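Long-range contact in L-lysine 6-monooxygenase involved in desferrioxamine biosynthesis (Erwinia amylovora CFBP1430, PDB 5O8P), which hydroxylates cadaverine with the help of FAD and NADPH, probably at a terminal amine, in the biosynthesis of the siderophore desferrioxamine: residues B[351-359]-B[372-380]. Residues are numbered along the deposited sequence; the frame is centred on the assembly and turned at random.
Sequences EGIQQRIQW and SIDRHNQVF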
# COMPACT_ATOMS: atom_id res chain seq x y z
N GLU B 351 -19.46 34.32 31.43
CA GLU B 351 -19.74 34.87 32.78
C GLU B 351 -21.17 35.38 32.94
O GLU B 351 -21.80 35.16 33.97
CB GLU B 351 -18.79 36.03 33.13
CG GLU B 351 -17.44 35.64 33.73
CD GLU B 351 -16.79 36.75 34.56
OE1 GLU B 351 -17.51 37.64 35.07
OE2 GLU B 351 -15.55 36.74 34.73
N GLY B 352 -21.68 36.07 31.92
CA GLY B 352 -23.03 36.63 31.96
C GLY B 352 -24.19 35.64 31.95
O GLY B 352 -25.34 36.04 32.22
N ILE B 353 -23.93 34.37 31.65
CA ILE B 353 -24.97 33.34 31.70
C ILE B 353 -24.56 32.16 32.57
O ILE B 353 -25.02 31.04 32.36
CB ILE B 353 -25.40 32.91 30.27
CG1 ILE B 353 -24.22 32.34 29.46
CG2 ILE B 353 -26.00 34.08 29.52
CD1 ILE B 353 -24.65 31.70 28.15
N GLN B 354 -23.75 32.41 33.60
CA GLN B 354 -23.30 31.35 34.52
C GLN B 354 -24.47 30.66 35.21
O GLN B 354 -24.55 29.44 35.21
CB GLN B 354 -22.31 31.88 35.57
CG GLN B 354 -20.86 31.74 35.13
CD GLN B 354 -19.87 32.44 36.03
OE1 GLN B 354 -20.22 33.12 37.01
NE2 GLN B 354 -18.59 32.27 35.71
N GLN B 355 -25.38 31.44 35.78
CA GLN B 355 -26.55 30.89 36.46
C GLN B 355 -27.46 30.04 35.53
O GLN B 355 -28.15 29.14 36.01
CB GLN B 355 -27.31 31.99 37.27
CG GLN B 355 -28.36 32.86 36.54
CD GLN B 355 -27.79 33.92 35.57
OE1 GLN B 355 -26.58 34.20 35.55
NE2 GLN B 355 -28.67 34.47 34.74
N ARG B 356 -27.44 30.28 34.22
CA ARG B 356 -28.26 29.54 33.23
C ARG B 356 -27.63 28.24 32.70
O ARG B 356 -28.28 27.50 31.94
CB ARG B 356 -28.54 30.40 31.99
CG ARG B 356 -28.96 31.83 32.17
CD ARG B 356 -30.46 32.05 32.09
NE ARG B 356 -31.16 31.31 31.04
CZ ARG B 356 -32.46 31.01 31.09
NH1 ARG B 356 -33.23 31.39 32.11
NH2 ARG B 356 -33.01 30.32 30.11
N ILE B 357 -26.39 27.96 33.09
CA ILE B 357 -25.61 26.84 32.57
C ILE B 357 -25.55 25.73 33.63
O ILE B 357 -25.37 26.02 34.81
CB ILE B 357 -24.20 27.33 32.17
CG1 ILE B 357 -24.31 28.07 30.83
CG2 ILE B 357 -23.22 26.17 32.07
CD1 ILE B 357 -23.04 28.77 30.39
N GLN B 358 -25.68 24.48 33.19
CA GLN B 358 -25.54 23.33 34.08
C GLN B 358 -24.06 23.01 34.22
O GLN B 358 -23.40 22.70 33.23
CB GLN B 358 -26.28 22.11 33.53
CG GLN B 358 -27.75 22.33 33.28
CD GLN B 358 -28.52 21.05 33.04
OE1 GLN B 358 -28.52 20.17 33.89
NE2 GLN B 358 -29.19 20.95 31.90
N TRP B 359 -23.54 23.11 35.44
CA TRP B 359 -22.14 22.78 35.72
C TRP B 359 -22.06 21.43 36.43
O TRP B 359 -22.93 21.10 37.22
CB TRP B 359 -21.49 23.88 36.57
CG TRP B 359 -21.60 25.26 35.95
CD1 TRP B 359 -22.61 26.15 36.12
CD2 TRP B 359 -20.66 25.88 35.04
NE1 TRP B 359 -22.37 27.28 35.38
CE2 TRP B 359 -21.18 27.14 34.72
CE3 TRP B 359 -19.44 25.49 34.49
CZ2 TRP B 359 -20.51 28.03 33.86
CZ3 TRP B 359 -18.78 26.37 33.62
CH2 TRP B 359 -19.32 27.62 33.32
N SER B 372 -26.35 20.42 24.51
CA SER B 372 -26.84 21.60 25.19
C SER B 372 -26.22 21.72 26.59
O SER B 372 -25.96 20.70 27.23
CB SER B 372 -28.37 21.58 25.27
OG SER B 372 -28.84 20.74 26.30
N ILE B 373 -25.99 22.95 27.05
CA ILE B 373 -25.40 23.21 28.38
C ILE B 373 -26.34 23.97 29.33
O ILE B 373 -26.00 24.18 30.50
CB ILE B 373 -23.98 23.86 28.31
CG1 ILE B 373 -24.04 25.32 27.84
CG2 ILE B 373 -23.07 23.01 27.44
CD1 ILE B 373 -22.69 26.00 27.74
N ASP B 374 -27.52 24.34 28.85
CA ASP B 374 -28.52 25.01 29.68
C ASP B 374 -29.59 24.00 30.07
O ASP B 374 -29.49 22.81 29.73
CB ASP B 374 -29.13 26.20 28.94
CG ASP B 374 -29.94 25.78 27.73
OD1 ASP B 374 -29.37 25.06 26.89
OD2 ASP B 374 -31.14 26.15 27.61
N ARG B 375 -30.61 24.49 30.77
CA ARG B 375 -31.71 23.66 31.26
C ARG B 375 -32.93 23.66 30.33
O ARG B 375 -33.97 23.11 30.71
CB ARG B 375 -32.10 24.12 32.66
CG ARG B 375 -30.94 24.16 33.65
CD ARG B 375 -31.37 24.61 35.03
NE ARG B 375 -30.24 24.58 35.96
CZ ARG B 375 -29.29 25.51 36.07
NH1 ARG B 375 -29.28 26.60 35.31
NH2 ARG B 375 -28.32 25.34 36.96
N HIS B 376 -32.82 24.25 29.13
CA HIS B 376 -33.97 24.39 28.21
C HIS B 376 -33.66 24.18 26.71
O HIS B 376 -34.46 24.58 25.87
CB HIS B 376 -34.62 25.78 28.42
CG HIS B 376 -35.10 26.03 29.81
ND1 HIS B 376 -34.37 26.74 30.74
CD2 HIS B 376 -36.24 25.66 30.45
CE1 HIS B 376 -35.02 26.81 31.88
NE2 HIS B 376 -36.16 26.15 31.73
N ASN B 377 -32.54 23.53 26.38
CA ASN B 377 -32.16 23.26 24.97
C ASN B 377 -32.05 24.51 24.11
O ASN B 377 -32.62 24.58 23.01
CB ASN B 377 -33.10 22.24 24.34
CG ASN B 377 -33.22 20.98 25.16
OD1 ASN B 377 -32.24 20.54 25.76
ND2 ASN B 377 -34.41 20.41 25.21
N GLN B 378 -31.31 25.48 24.62
CA GLN B 378 -31.08 26.77 23.95
C GLN B 378 -29.61 27.18 23.76
O GLN B 378 -29.29 27.86 22.79
CB GLN B 378 -31.81 27.87 24.71
CG GLN B 378 -33.32 27.68 24.79
CD GLN B 378 -33.98 28.79 25.57
OE1 GLN B 378 -33.51 29.19 26.64
NE2 GLN B 378 -35.08 29.29 25.04
N VAL B 379 -28.72 26.78 24.67
CA VAL B 379 -27.31 27.10 24.57
C VAL B 379 -26.60 25.80 24.25
O VAL B 379 -26.58 24.91 25.09
CB VAL B 379 -26.77 27.68 25.89
CG1 VAL B 379 -25.31 28.08 25.74
CG2 VAL B 379 -27.60 28.86 26.31
N PHE B 380 -26.04 25.70 23.05
CA PHE B 380 -25.34 24.50 22.59
C PHE B 380 -23.85 24.74 22.46
O PHE B 380 -23.41 25.88 22.36
CB PHE B 380 -25.90 24.06 21.24
CG PHE B 380 -27.34 23.68 21.30
CD1 PHE B 380 -27.72 22.42 21.71
CD2 PHE B 380 -28.33 24.60 20.98
CE1 PHE B 380 -29.05 22.06 21.77
CE2 PHE B 380 -29.66 24.26 21.04
CZ PHE B 380 -30.02 22.99 21.44
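Gln358 and Ile373 tie two loop segments together through the backbone: the amide N of Gln358 lies 2.7 Å from the Ile373 O and points almost straight at it. Beside this bond the chains run close, the CA atoms of Ile357 and Asp374 4.5 Å apart, with CA-H...O approaches from Asp374 CA to Arg356 O and from Ile357 CA to Ile373 O. Side chains then lengthen the seam. The Gln358 chain, extended beyond CG (chi2 -167°), carries NE2 to within 2.9 Å of Asp374 O; the acceptor lies in the amide plane, whereas NE2 stands above the plane of the carbonyl. Coming the other way, the Arg375 chain stays extended from CG to NE and passes Gln358, its CG 3.7 Å from Gln358 CG, before NH1 donates to Gln355 O at 2.9 Å. On the buried side Ile357 and Ile373 lie side by side, their CD1 atoms 3.8 Å apart, while Ile353 CD1 approaches Val379 CG1 more loosely. The Asp374 carboxylate turns back into its own loop: OD1 takes the N-H groups of Gln378 and Val379. Asp374 OD2 lies 3.0 Å from His376 N, which donates to it. The Arg356 chain, bent at chi2 and chi3, brings NH2 near Gln378 OE1 and His376 ND1 without a hydrogen bond to either; Tyr135 OH accepts from its NE, and Tyr128 makes a cation-pi contact with it. The Asp374-His376 bond defines an Asx turn, which leads into strand 379-381, the parallel neighbour of strand 155-157 in the mixed sheet of this FAD-containing enzyme, with the bound FAD about 12 Å from the side chain of Ile353.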